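Putative glutathione S-transferase (Sinorhizobium meliloti, PDB 4MDC) probably transfers glutathione to electrophilic substrates, as a homodimeric glutathione transferase with a thioredoxin-like N-terminal domain and a helical C-terminal domain. Local coordinates at residues H28-P33 / L51-P56; V38-S43 / R231-E236; A130-P135 / S165-H170; L203-E208 / R239-V244. All blocks are in the same frame, centred on the assembly; numbering follows the deposited sequence.

Contact 1: H28-P33 / L51-P56; sequences HHPMSP and LSEEQP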
loop_
_atom_site.group_PDB
_atom_site.type_symbol
_atom_site.label_atom_id
_atom_site.label_comp_id
_atom_site.label_asym_id
_atom_site.label_seq_id
_atom_site.Cartn_x
_atom_site.Cartn_y
_atom_site.Cartn_z
ATOM N N HIS B 28 -10.780 9.400 -10.886
ATOM C CA HIS B 28 -10.335 8.078 -11.290
ATOM C C HIS B 28 -9.715 8.140 -12.689
ATOM O O HIS B 28 -9.775 9.160 -13.363
ATOM C CB HIS B 28 -11.540 7.144 -11.329
ATOM C CG HIS B 28 -12.362 7.307 -12.562
ATOM N ND1 HIS B 28 -12.381 6.368 -13.564
ATOM C CD2 HIS B 28 -13.080 8.365 -13.027
ATOM C CE1 HIS B 28 -13.127 6.798 -14.559
ATOM N NE2 HIS B 28 -13.559 8.013 -14.264
ATOM N N HIS B 29 -9.149 7.023 -13.106
ATOM C CA HIS B 29 -8.775 6.788 -14.480
ATOM C C HIS B 29 -9.196 5.373 -14.877
ATOM O O HIS B 29 -9.033 4.417 -14.139
ATOM C CB HIS B 29 -7.258 6.973 -14.721
ATOM C CG HIS B 29 -6.916 7.076 -16.191
ATOM N ND1 HIS B 29 -6.783 5.969 -17.007
ATOM C CD2 HIS B 29 -6.754 8.147 -17.000
ATOM C CE1 HIS B 29 -6.538 6.356 -18.259
ATOM N NE2 HIS B 29 -6.508 7.674 -18.278
ATOM N N PRO B 30 -9.689 5.206 -16.106
ATOM C CA PRO B 30 -10.148 3.900 -16.516
ATOM C C PRO B 30 -9.074 2.803 -16.433
ATOM O O PRO B 30 -9.423 1.638 -16.279
ATOM C CB PRO B 30 -10.535 4.143 -18.000
ATOM C CG PRO B 30 -10.870 5.583 -18.055
ATOM C CD PRO B 30 -10.087 6.293 -17.030
HETATM N N MSE B 31 -7.795 3.169 -16.645
HETATM C CA MSE B 31 -6.691 2.236 -16.741
HETATM C C MSE B 31 -5.974 2.093 -15.394
HETATM O O MSE B 31 -4.865 1.570 -15.332
HETATM C CB MSE B 31 -5.711 2.547 -17.846
HETATM C CG MSE B 31 -6.444 2.469 -19.214
HETATM SE SE MSE B 31 -6.678 0.587 -19.768
HETATM C CE MSE B 31 -8.557 0.216 -19.246
ATOM N N SER B 32 -6.635 2.572 -14.351
ATOM C CA SER B 32 -6.204 2.395 -12.961
ATOM C C SER B 32 -6.943 1.220 -12.278
ATOM O O SER B 32 -8.163 1.328 -12.012
ATOM C CB SER B 32 -6.421 3.688 -12.195
ATOM O OG SER B 32 -6.472 3.537 -10.764
ATOM N N PRO B 33 -6.228 0.123 -11.940
ATOM C CA PRO B 33 -6.908 -0.968 -11.260
ATOM C C PRO B 33 -7.526 -0.557 -9.889
ATOM O O PRO B 33 -8.647 -0.964 -9.578
ATOM C CB PRO B 33 -5.789 -1.983 -11.056
ATOM C CG PRO B 33 -4.972 -1.792 -12.299
ATOM C CD PRO B 33 -4.883 -0.290 -12.386
ATOM N N LEU B 51 -18.363 10.333 -11.727
ATOM C CA LEU B 51 -16.991 9.959 -12.074
ATOM C C LEU B 51 -16.309 11.150 -12.704
ATOM O O LEU B 51 -16.841 11.767 -13.635
ATOM C CB LEU B 51 -16.976 8.735 -12.995
ATOM C CG LEU B 51 -17.578 7.420 -12.482
ATOM C CD1 LEU B 51 -17.616 6.312 -13.561
ATOM C CD2 LEU B 51 -16.840 6.910 -11.247
ATOM N N SER B 52 -15.125 11.468 -12.230
ATOM C CA SER B 52 -14.346 12.543 -12.794
ATOM C C SER B 52 -12.952 12.020 -13.183
ATOM O O SER B 52 -12.141 11.648 -12.337
ATOM C CB SER B 52 -14.280 13.664 -11.788
ATOM O OG SER B 52 -13.647 14.773 -12.352
ATOM N N GLU B 53 -12.693 11.997 -14.471
ATOM C CA GLU B 53 -11.483 11.410 -15.000
ATOM C C GLU B 53 -10.294 12.328 -14.769
ATOM O O GLU B 53 -10.367 13.547 -15.003
ATOM C CB GLU B 53 -11.636 11.088 -16.494
ATOM C CG GLU B 53 -10.460 10.247 -17.007
ATOM C CD GLU B 53 -10.648 9.748 -18.427
ATOM O OE1 GLU B 53 -11.749 9.324 -18.796
ATOM O OE2 GLU B 53 -9.643 9.692 -19.155
ATOM N N GLU B 54 -9.197 11.767 -14.279
ATOM C CA GLU B 54 -7.954 12.540 -14.027
ATOM C C GLU B 54 -6.769 11.827 -14.672
ATOM O O GLU B 54 -6.744 10.617 -14.677
ATOM C CB GLU B 54 -7.723 12.668 -12.534
ATOM C CG GLU B 54 -8.631 13.702 -11.876
ATOM C CD GLU B 54 -8.372 15.147 -12.347
ATOM O OE1 GLU B 54 -7.227 15.476 -12.725
ATOM O OE2 GLU B 54 -9.326 15.948 -12.333
ATOM N N GLN B 55 -5.746 12.517 -15.122
ATOM C CA GLN B 55 -4.584 11.800 -15.707
ATOM C C GLN B 55 -3.528 11.515 -14.586
ATOM O O GLN B 55 -2.991 12.456 -14.023
ATOM C CB GLN B 55 -4.052 12.646 -16.858
ATOM C CG GLN B 55 -5.135 12.924 -17.945
ATOM C CD GLN B 55 -5.881 11.643 -18.435
ATOM O OE1 GLN B 55 -5.237 10.644 -18.780
ATOM N NE2 GLN B 55 -7.242 11.666 -18.458
ATOM N N PRO B 56 -3.255 10.217 -14.245
ATOM C CA PRO B 56 -2.330 9.885 -13.114
ATOM C C PRO B 56 -0.931 10.524 -13.277
ATOM O O PRO B 56 -0.300 10.892 -12.280
ATOM C CB PRO B 56 -2.206 8.334 -13.167
ATOM C CG PRO B 56 -3.420 7.889 -13.885
ATOM C CD PRO B 56 -3.755 8.986 -14.886
#
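H28 pairs with E53 as parallel neighbours in the thioredoxin-like N-terminal domain, where strand 25-28 lies beside the outermost strand 50-53 and helix 33-44 makes the beta-alpha-beta crossover between them. Two backbone hydrogen bonds carry the pairing. H28 N gives its hydrogen to S52 O at 3.0 Å, and E54 N gives its own to H28 O at 2.8 Å, so both polar backbone atoms of H28 are used on strand 50-53 and the residue that follows it. The CA-H of E53 also leans on H28 O.

Side-chain packing continues on the face that carries H28 and E53. With chi1 at 79°, H28 CG sits between its backbone N and carbonyl carbon, and the imidazole crosses L51 at a slant, NE2 being 3.7 Å from L51 CB while L51 CD2 reaches over one ring face. P30 CD packs on the carboxylate carbon of E53 and also lies over a face of the H29 ring.

Two carbonyl oxygens, E54 O and Q55 OE1, lie at the edge of that second ring. F142 of helix 111-145 meets it edge-to-face. Q55 NE2 donates to E53 OE2 on the anti side of the carboxylate. The turn from H29 to S32 is type I, and the H29 ring is fixed by a bond inside it: M31 N donates to H29 ND1 at 3.0 Å, with an angle of 167° at the hydrogen.

Contact 2: V38-S43 / R231-E236; sequences VRLILS and RPLLAE
E236 OE2 accepts from both terminal nitrogens of R39, each at 2.9 Å: R39 NH1 reaches its syn lone pair, whereas R39 NH2 comes from above the carboxylate plane. The salt bridge has a third and straighter bond, from R39 NH1 to E236 OE1 at 3.0 Å with an angle of 158° at the hydrogen. The guanidinium therefore meets the acid end-on, but not as a flat pair, because the two planes stand 50° apart. A bend at chi3 turns the end of the arginine chain to present both nitrogens. E236 is the first residue beyond helix 231-235, and its OE1 also forms a salt bridge with R36, so two arginines of helix 33-44 share one carboxylate.

A leucine covers one face of the guanidinium. L233 CD2 sits over the centre of that face, 3.6 Å from R39 CZ, leaving the edge of the group to the acid. The other methyl, L233 CD1, packs against L40 CD2 at 3.7 Å, the two leucines crossing at about a right angle. One leucine thus fills two places, against the charged group and against the apolar flank of the helix. A methionine in place of R39 would probably leave E236 with R36 but without its three bonds from this side, and L233 without its flat polar cover.

The helix segments run 137° apart in direction, with axes 10.9 Å from each other at closest approach, a spacing bridged by long side chains. This is an interdomain contact of the glutathione transferase fold, joining the first helix of the thioredoxin-like domain to a late, short helix of the C-terminal domain.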
loop_
_atom_site.group_PDB
_atom_site.type_symbol
_atom_site.label_atom_id
_atom_site.label_comp_id
_atom_site.label_asym_id
_atom_site.label_seq_id
_atom_site.Cartn_x
_atom_site.Cartn_y
_atom_site.Cartn_z
ATOM N N VAL B 38 -12.526 0.316 -6.634
ATOM C CA VAL B 38 -13.473 1.164 -5.922
ATOM C C VAL B 38 -14.809 1.294 -6.619
ATOM O O VAL B 38 -15.852 1.185 -6.016
ATOM C CB VAL B 38 -12.854 2.532 -5.621
ATOM C CG1 VAL B 38 -13.882 3.467 -5.016
ATOM C CG2 VAL B 38 -11.727 2.327 -4.608
ATOM N N ARG B 39 -14.782 1.467 -7.933
ATOM C CA ARG B 39 -16.015 1.488 -8.669
ATOM C C ARG B 39 -16.855 0.230 -8.465
ATOM O O ARG B 39 -18.094 0.299 -8.385
ATOM C CB ARG B 39 -15.761 1.727 -10.160
ATOM C CG ARG B 39 -15.366 3.158 -10.465
ATOM C CD ARG B 39 -14.761 3.268 -11.855
ATOM N NE ARG B 39 -15.746 3.067 -12.902
ATOM C CZ ARG B 39 -15.438 3.000 -14.195
ATOM N NH1 ARG B 39 -14.160 3.018 -14.594
ATOM N NH2 ARG B 39 -16.420 2.846 -15.096
ATOM N N LEU B 40 -16.199 -0.928 -8.479
ATOM C CA LEU B 40 -16.878 -2.173 -8.296
ATOM C C LEU B 40 -17.528 -2.267 -6.940
ATOM O O LEU B 40 -18.686 -2.748 -6.838
ATOM C CB LEU B 40 -15.945 -3.365 -8.528
ATOM C CG LEU B 40 -15.475 -3.627 -9.959
ATOM C CD1 LEU B 40 -14.365 -4.680 -9.972
ATOM C CD2 LEU B 40 -16.634 -4.068 -10.834
ATOM N N ILE B 41 -16.823 -1.829 -5.909
ATOM C CA ILE B 41 -17.434 -1.791 -4.589
ATOM C C ILE B 41 -18.683 -0.903 -4.534
ATOM O O ILE B 41 -19.750 -1.330 -4.049
ATOM C CB ILE B 41 -16.457 -1.324 -3.488
ATOM C CG1 ILE B 41 -15.230 -2.239 -3.448
ATOM C CG2 ILE B 41 -17.203 -1.294 -2.183
ATOM C CD1 ILE B 41 -14.102 -1.606 -2.666
ATOM N N LEU B 42 -18.550 0.293 -5.089
ATOM C CA LEU B 42 -19.656 1.254 -5.132
ATOM C C LEU B 42 -20.859 0.665 -5.886
ATOM O O LEU B 42 -21.974 0.753 -5.367
ATOM C CB LEU B 42 -19.196 2.578 -5.701
ATOM C CG LEU B 42 -18.191 3.399 -4.897
ATOM C CD1 LEU B 42 -17.526 4.484 -5.738
ATOM C CD2 LEU B 42 -18.895 4.026 -3.700
ATOM N N SER B 43 -20.644 0.028 -7.046
ATOM C CA SER B 43 -21.734 -0.646 -7.765
ATOM C C SER B 43 -22.368 -1.824 -7.025
ATOM O O SER B 43 -23.591 -1.941 -6.986
ATOM C CB SER B 43 -21.309 -1.135 -9.167
ATOM O OG SER B 43 -20.873 -0.048 -9.880
ATOM N N ARG B 231 -20.604 -4.203 -15.640
ATOM C CA ARG B 231 -21.146 -3.702 -16.928
ATOM C C ARG B 231 -20.546 -2.337 -17.324
ATOM O O ARG B 231 -20.134 -2.166 -18.469
ATOM C CB ARG B 231 -22.652 -3.639 -16.899
ATOM C CG ARG B 231 -23.296 -4.997 -17.076
ATOM C CD ARG B 231 -24.809 -4.978 -16.921
ATOM N NE ARG B 231 -25.237 -6.373 -16.842
ATOM C CZ ARG B 231 -26.327 -6.808 -16.217
ATOM N NH1 ARG B 231 -27.130 -5.959 -15.587
ATOM N NH2 ARG B 231 -26.598 -8.112 -16.204
ATOM N N PRO B 232 -20.484 -1.366 -16.405
ATOM C CA PRO B 232 -19.818 -0.107 -16.776
ATOM C C PRO B 232 -18.334 -0.239 -17.176
ATOM O O PRO B 232 -17.856 0.494 -18.038
ATOM C CB PRO B 232 -19.992 0.788 -15.564
ATOM C CG PRO B 232 -21.031 0.103 -14.692
ATOM C CD PRO B 232 -20.912 -1.362 -14.985
ATOM N N LEU B 233 -17.604 -1.182 -16.575
ATOM C CA LEU B 233 -16.234 -1.417 -16.963
ATOM C C LEU B 233 -16.125 -1.966 -18.396
ATOM O O LEU B 233 -15.216 -1.592 -19.127
ATOM C CB LEU B 233 -15.520 -2.365 -15.996
ATOM C CG LEU B 233 -15.505 -1.967 -14.530
ATOM C CD1 LEU B 233 -14.624 -2.920 -13.709
ATOM C CD2 LEU B 233 -15.029 -0.531 -14.366
ATOM N N LEU B 234 -17.020 -2.892 -18.752
ATOM C CA LEU B 234 -16.946 -3.509 -20.081
ATOM C C LEU B 234 -17.431 -2.539 -21.172
ATOM O O LEU B 234 -17.020 -2.701 -22.315
ATOM C CB LEU B 234 -17.755 -4.780 -20.130
ATOM C CG LEU B 234 -17.305 -5.895 -19.146
ATOM C CD1 LEU B 234 -18.160 -7.107 -19.414
ATOM C CD2 LEU B 234 -15.848 -6.242 -19.267
ATOM N N ALA B 235 -18.247 -1.559 -20.783
ATOM C CA ALA B 235 -18.793 -0.562 -21.745
ATOM C C ALA B 235 -17.812 0.579 -21.965
ATOM O O ALA B 235 -17.812 1.211 -22.989
ATOM C CB ALA B 235 -20.128 -0.016 -21.257
ATOM N N GLU B 236 -16.914 0.745 -20.992
ATOM C CA GLU B 236 -15.972 1.855 -20.917
ATOM C C GLU B 236 -14.952 1.794 -22.053
ATOM O O GLU B 236 -14.480 0.719 -22.408
ATOM C CB GLU B 236 -15.145 1.692 -19.628
ATOM C CG GLU B 236 -14.369 2.891 -19.281
ATOM C CD GLU B 236 -14.127 2.964 -17.818
ATOM O OE1 GLU B 236 -13.285 2.173 -17.305
ATOM O OE2 GLU B 236 -14.803 3.834 -17.252
#

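Contact 3: A130-P135 / S165-H170; sequences ADVTRP and SNIRQH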
loop_
_atom_site.group_PDB
_atom_site.type_symbol
_atom_site.label_atom_id
_atom_site.label_comp_id
_atom_site.label_asym_id
_atom_site.label_seq_id
_atom_site.Cartn_x
_atom_site.Cartn_y
_atom_site.Cartn_z
ATOM N N ALA B 130 2.892 -2.871 -9.255
ATOM C CA ALA B 130 4.303 -2.485 -9.410
ATOM C C ALA B 130 5.052 -3.355 -10.389
ATOM O O ALA B 130 5.862 -2.835 -11.203
ATOM C CB ALA B 130 5.034 -2.514 -8.066
ATOM N N ASP B 131 4.762 -4.657 -10.365
ATOM C CA ASP B 131 5.520 -5.630 -11.166
ATOM C C ASP B 131 5.105 -5.539 -12.622
ATOM O O ASP B 131 5.886 -5.766 -13.514
ATOM C CB ASP B 131 5.200 -7.074 -10.765
ATOM C CG ASP B 131 5.830 -7.491 -9.451
ATOM O OD1 ASP B 131 6.671 -6.728 -8.941
ATOM O OD2 ASP B 131 5.448 -8.580 -8.964
ATOM N N VAL B 132 3.847 -5.210 -12.844
ATOM C CA VAL B 132 3.256 -5.288 -14.199
ATOM C C VAL B 132 2.456 -4.031 -14.623
ATOM O O VAL B 132 2.811 -3.340 -15.592
ATOM C CB VAL B 132 2.288 -6.472 -14.316
ATOM C CG1 VAL B 132 1.644 -6.513 -15.728
ATOM C CG2 VAL B 132 2.982 -7.796 -14.058
ATOM N N THR B 133 1.368 -3.739 -13.915
ATOM C CA THR B 133 0.316 -2.949 -14.514
ATOM C C THR B 133 0.681 -1.492 -14.641
ATOM O O THR B 133 0.477 -0.860 -15.699
ATOM C CB THR B 133 -0.993 -3.130 -13.724
ATOM O OG1 THR B 133 -1.189 -4.515 -13.386
ATOM C CG2 THR B 133 -2.164 -2.734 -14.593
ATOM N N ARG B 134 1.202 -0.895 -13.580
ATOM C CA ARG B 134 1.579 0.528 -13.650
ATOM C C ARG B 134 2.635 0.855 -14.750
ATOM O O ARG B 134 2.391 1.731 -15.619
ATOM C CB ARG B 134 2.043 1.030 -12.269
ATOM C CG ARG B 134 2.588 2.443 -12.312
ATOM C CD ARG B 134 2.785 3.057 -10.936
ATOM N NE ARG B 134 3.810 2.376 -10.116
ATOM C CZ ARG B 134 3.601 1.659 -8.993
ATOM N NH1 ARG B 134 4.655 1.135 -8.378
ATOM N NH2 ARG B 134 2.390 1.423 -8.496
ATOM N N PRO B 135 3.764 0.127 -14.783
ATOM C CA PRO B 135 4.696 0.434 -15.879
ATOM C C PRO B 135 4.166 0.150 -17.307
ATOM O O PRO B 135 4.471 0.883 -18.254
ATOM C CB PRO B 135 5.920 -0.445 -15.583
ATOM C CG PRO B 135 5.508 -1.420 -14.508
ATOM C CD PRO B 135 4.318 -0.835 -13.790
ATOM N N SER B 165 7.132 -9.873 -18.879
ATOM C CA SER B 165 7.724 -11.100 -18.348
ATOM C C SER B 165 7.201 -11.407 -16.932
ATOM O O SER B 165 7.315 -12.550 -16.474
ATOM C CB SER B 165 9.260 -11.019 -18.303
ATOM O OG SER B 165 9.696 -10.211 -17.204
ATOM N N ASN B 166 6.654 -10.406 -16.236
ATOM C CA ASN B 166 6.154 -10.623 -14.862
ATOM C C ASN B 166 4.686 -11.078 -14.795
ATOM O O ASN B 166 4.177 -11.422 -13.718
ATOM C CB ASN B 166 6.319 -9.349 -14.042
ATOM C CG ASN B 166 7.775 -9.070 -13.674
ATOM O OD1 ASN B 166 8.568 -9.972 -13.566
ATOM N ND2 ASN B 166 8.125 -7.803 -13.532
ATOM N N ILE B 167 3.996 -11.040 -15.936
ATOM C CA ILE B 167 2.589 -11.354 -15.991
ATOM C C ILE B 167 2.328 -12.792 -15.625
ATOM O O ILE B 167 1.405 -13.069 -14.854
ATOM C CB ILE B 167 1.993 -11.048 -17.355
ATOM C CG1 ILE B 167 1.901 -9.560 -17.544
ATOM C CG2 ILE B 167 0.588 -11.644 -17.520
ATOM C CD1 ILE B 167 1.585 -9.158 -18.959
ATOM N N ARG B 168 3.122 -13.710 -16.141
ATOM C CA ARG B 168 2.787 -15.100 -15.970
ATOM C C ARG B 168 2.749 -15.534 -14.485
ATOM O O ARG B 168 1.856 -16.264 -14.075
ATOM C CB ARG B 168 3.713 -15.990 -16.743
ATOM C CG ARG B 168 3.200 -17.429 -16.709
ATOM C CD ARG B 168 4.025 -18.304 -17.605
ATOM N NE ARG B 168 3.316 -19.503 -18.057
ATOM C CZ ARG B 168 3.738 -20.748 -17.854
ATOM N NH1 ARG B 168 4.848 -20.973 -17.149
ATOM N NH2 ARG B 168 3.045 -21.790 -18.350
ATOM N N GLN B 169 3.706 -15.058 -13.721
ATOM C CA GLN B 169 3.728 -15.410 -12.302
ATOM C C GLN B 169 2.420 -15.024 -11.590
ATOM O O GLN B 169 1.891 -15.793 -10.800
ATOM C CB GLN B 169 4.919 -14.702 -11.641
ATOM C CG GLN B 169 4.898 -14.756 -10.125
ATOM C CD GLN B 169 5.722 -13.663 -9.383
ATOM O OE1 GLN B 169 6.446 -12.855 -9.977
ATOM N NE2 GLN B 169 5.594 -13.663 -8.054
ATOM N N HIS B 170 1.934 -13.824 -11.885
ATOM C CA HIS B 170 0.671 -13.324 -11.377
ATOM C C HIS B 170 -0.555 -14.078 -11.834
ATOM O O HIS B 170 -1.381 -14.421 -11.020
ATOM C CB HIS B 170 0.565 -11.807 -11.658
ATOM C CG HIS B 170 1.488 -11.035 -10.796
ATOM N ND1 HIS B 170 1.246 -10.908 -9.451
ATOM C CD2 HIS B 170 2.713 -10.494 -11.016
ATOM C CE1 HIS B 170 2.226 -10.224 -8.904
ATOM N NE2 HIS B 170 3.123 -9.963 -9.828
#
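Chi1 values of -75° at D131 and -71° at H170 set each CG beside its own backbone N and turn the carboxylate and imidazole toward each other from two helices. There H170 NE2 donates to D131 OD2 at 2.8 Å, with an angle of 165° at the hydrogen. The oxygen lies in the ring plane and accepts through its anti lone pair, while the carboxylate is turned well out of the plane of the ring. K127, one turn earlier on helix 111-145, forms a salt bridge to the same oxygen, and the ring of W123 meets that of H170.

A second polar bond uses the backbone. N166 ND2 points at D131 O from 3.0 Å, nearly straight, with the acceptor in the amide plane. Across this contact D131 thus accepts one bond on its side chain and one on its carbonyl, the latter within a wider pi-type turn of the helix.

V132 fills the space next to these bonds with both branches. Its CG1 lies 3.6 Å from I167 CG1, the side chains crossing at about a right angle, and CG2 passes alongside N166 CB at 3.7 Å. A phenylalanine at H170 would probably leave D131 OD2 to K127 alone among these partners, the carboxylate less firmly set in its rotation.

The arrangement is helix-to-helix packing within the all-helical C-terminal domain of glutathione transferases, joining long helix 111-145 to the start of helix 167-180.

Contact 4: L203-E208 / R239-V244; sequences LDYLGE and RGVTPV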
loop_
_atom_site.group_PDB
_atom_site.type_symbol
_atom_site.label_atom_id
_atom_site.label_comp_id
_atom_site.label_asym_id
_atom_site.label_seq_id
_atom_site.Cartn_x
_atom_site.Cartn_y
_atom_site.Cartn_z
ATOM N N LEU B 203 -5.415 -5.127 -17.872
ATOM C CA LEU B 203 -4.518 -5.888 -18.701
ATOM C C LEU B 203 -5.269 -6.496 -19.885
ATOM O O LEU B 203 -4.721 -6.541 -20.991
ATOM C CB LEU B 203 -3.780 -6.943 -17.895
ATOM C CG LEU B 203 -2.850 -6.277 -16.867
ATOM C CD1 LEU B 203 -2.297 -7.314 -15.888
ATOM C CD2 LEU B 203 -1.718 -5.560 -17.540
ATOM N N ASP B 204 -6.494 -6.984 -19.637
ATOM C CA ASP B 204 -7.265 -7.636 -20.698
ATOM C C ASP B 204 -7.715 -6.639 -21.714
ATOM O O ASP B 204 -7.662 -6.946 -22.934
ATOM C CB ASP B 204 -8.448 -8.399 -20.110
ATOM C CG ASP B 204 -9.039 -9.430 -21.102
ATOM O OD1 ASP B 204 -8.271 -10.181 -21.740
ATOM O OD2 ASP B 204 -10.284 -9.402 -21.210
ATOM N N TYR B 205 -8.100 -5.435 -21.305
ATOM C CA TYR B 205 -8.431 -4.343 -22.265
ATOM C C TYR B 205 -7.276 -4.171 -23.257
ATOM O O TYR B 205 -7.459 -4.012 -24.496
ATOM C CB TYR B 205 -8.588 -3.035 -21.516
ATOM C CG TYR B 205 -9.077 -1.885 -22.360
ATOM C CD1 TYR B 205 -8.225 -1.191 -23.209
ATOM C CD2 TYR B 205 -10.416 -1.471 -22.277
ATOM C CE1 TYR B 205 -8.711 -0.098 -23.956
ATOM C CE2 TYR B 205 -10.910 -0.417 -23.038
ATOM C CZ TYR B 205 -10.051 0.240 -23.893
ATOM O OH TYR B 205 -10.528 1.299 -24.622
ATOM N N LEU B 206 -6.069 -4.205 -22.732
ATOM C CA LEU B 206 -4.860 -4.013 -23.544
ATOM C C LEU B 206 -4.392 -5.267 -24.324
ATOM O O LEU B 206 -3.391 -5.208 -25.017
ATOM C CB LEU B 206 -3.730 -3.516 -22.633
ATOM C CG LEU B 206 -3.891 -2.087 -22.094
ATOM C CD1 LEU B 206 -2.875 -1.817 -20.995
ATOM C CD2 LEU B 206 -3.733 -1.073 -23.223
ATOM N N GLY B 207 -5.084 -6.383 -24.128
ATOM C CA GLY B 207 -4.752 -7.627 -24.796
ATOM C C GLY B 207 -3.489 -8.297 -24.308
ATOM O O GLY B 207 -2.867 -9.046 -25.030
ATOM N N GLU B 208 -3.120 -8.037 -23.059
ATOM C CA GLU B 208 -1.857 -8.507 -22.513
ATOM C C GLU B 208 -1.918 -9.901 -21.851
ATOM O O GLU B 208 -0.887 -10.423 -21.452
ATOM C CB GLU B 208 -1.313 -7.488 -21.497
ATOM C CG GLU B 208 -1.063 -6.116 -22.101
ATOM C CD GLU B 208 0.247 -6.025 -22.888
ATOM O OE1 GLU B 208 1.082 -6.964 -22.854
ATOM O OE2 GLU B 208 0.446 -4.990 -23.544
ATOM N N ARG B 239 -9.755 6.866 -24.139
ATOM C CA ARG B 239 -9.505 7.768 -25.255
ATOM C C ARG B 239 -8.250 7.345 -26.018
ATOM O O ARG B 239 -7.201 7.201 -25.447
ATOM C CB ARG B 239 -9.432 9.231 -24.735
ATOM C CG ARG B 239 -9.286 10.290 -25.812
ATOM C CD ARG B 239 -9.882 11.644 -25.348
ATOM N NE ARG B 239 -9.453 12.787 -26.142
ATOM C CZ ARG B 239 -9.822 12.973 -27.402
ATOM N NH1 ARG B 239 -10.585 12.070 -27.998
ATOM N NH2 ARG B 239 -9.408 14.038 -28.063
ATOM N N GLY B 240 -8.386 7.144 -27.340
ATOM C CA GLY B 240 -7.249 6.806 -28.214
ATOM C C GLY B 240 -6.693 5.377 -28.135
ATOM O O GLY B 240 -5.636 5.089 -28.676
ATOM N N VAL B 241 -7.393 4.477 -27.456
ATOM C CA VAL B 241 -6.971 3.072 -27.398
ATOM C C VAL B 241 -8.162 2.173 -27.531
ATOM O O VAL B 241 -9.030 2.141 -26.649
ATOM C CB VAL B 241 -6.237 2.733 -26.062
ATOM C CG1 VAL B 241 -5.622 1.333 -26.097
ATOM C CG2 VAL B 241 -5.173 3.785 -25.803
ATOM N N THR B 242 -8.117 1.333 -28.536
ATOM C CA THR B 242 -9.137 0.351 -28.792
ATOM C C THR B 242 -8.882 -0.910 -27.996
ATOM O O THR B 242 -7.780 -1.434 -28.046
ATOM C CB THR B 242 -9.111 0.034 -30.296
ATOM O OG1 THR B 242 -9.203 1.290 -30.931
ATOM C CG2 THR B 242 -10.248 -0.878 -30.735
ATOM N N PRO B 243 -9.908 -1.422 -27.333
ATOM C CA PRO B 243 -9.666 -2.653 -26.588
ATOM C C PRO B 243 -9.492 -3.848 -27.519
ATOM O O PRO B 243 -9.963 -3.836 -28.646
ATOM C CB PRO B 243 -10.954 -2.814 -25.786
ATOM C CG PRO B 243 -11.999 -2.129 -26.608
ATOM C CD PRO B 243 -11.299 -0.969 -27.241
ATOM N N VAL B 244 -8.928 -4.920 -26.967
ATOM C CA VAL B 244 -8.899 -6.220 -27.666
ATOM C C VAL B 244 -10.354 -6.685 -27.945
ATOM O O VAL B 244 -11.273 -6.352 -27.205
ATOM C CB VAL B 244 -8.102 -7.252 -26.827
ATOM C CG1 VAL B 244 -8.885 -7.791 -25.641
ATOM C CG2 VAL B 244 -7.564 -8.360 -27.680
HETATM O O HOH W 1 -5.986 -2.915 -26.654
#
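The backbones come together where helix 191-205 ends in a Schellman motif at G207, whose phi is positive, and segment 239-244 passes across that end, with V244 N donating to Y205 O at 3.0 Å. A water donates to the same Y205 O and also to T242 O, adding a second bridge.

Among the side chains, Y205 does most of the work. Its chi1 of -173° carries the ring along the passing chain, and P243 CB settles 3.6 Å from the ring centroid, only 10° off the normal, a CH-pi contact over the face. At the edge, Y205 OH donates to V241 O at 2.7 Å, nearly in line with the carbonyl bond, and also accepts from V238 N. V241 CG1 touches both Y205 CE1, at 4.0 Å, and L206 CD2. V244 CB rests on G207 CA, a place where a side chain on residue 207 would be crowded by V244 CG2.

Chemically, one tyrosine holds the passing loop at both ends of its own length: the carbonyl takes V244 and the hydroxyl V241, while the proline between them lies on the face and probably limits turning of the ring, so residues 241-244 are held against the helix end.

Overall arrangement
From the N terminus, contact 1 closes the first loop, around helix 33-44, and pairs strand 50-53, outermost in this chain, with strand 25-28. Helix 33-44 also supplies segment 38-43 of contact 2, so the two cross along the chain and touch in space, H28 and L51 meeting R39. Contact 2 spans 187 residues and joins the two domains. Nested inside that long loop, contact 3 ties two helices of the C-terminal domain, with its centre about 23 Å from that of contact 2. Contact 4 opens within the same loop but ends beyond it, crossing contact 2. Its Y205 touches M31 of contact 1, and its L203 touches V132 and T133 of contact 3.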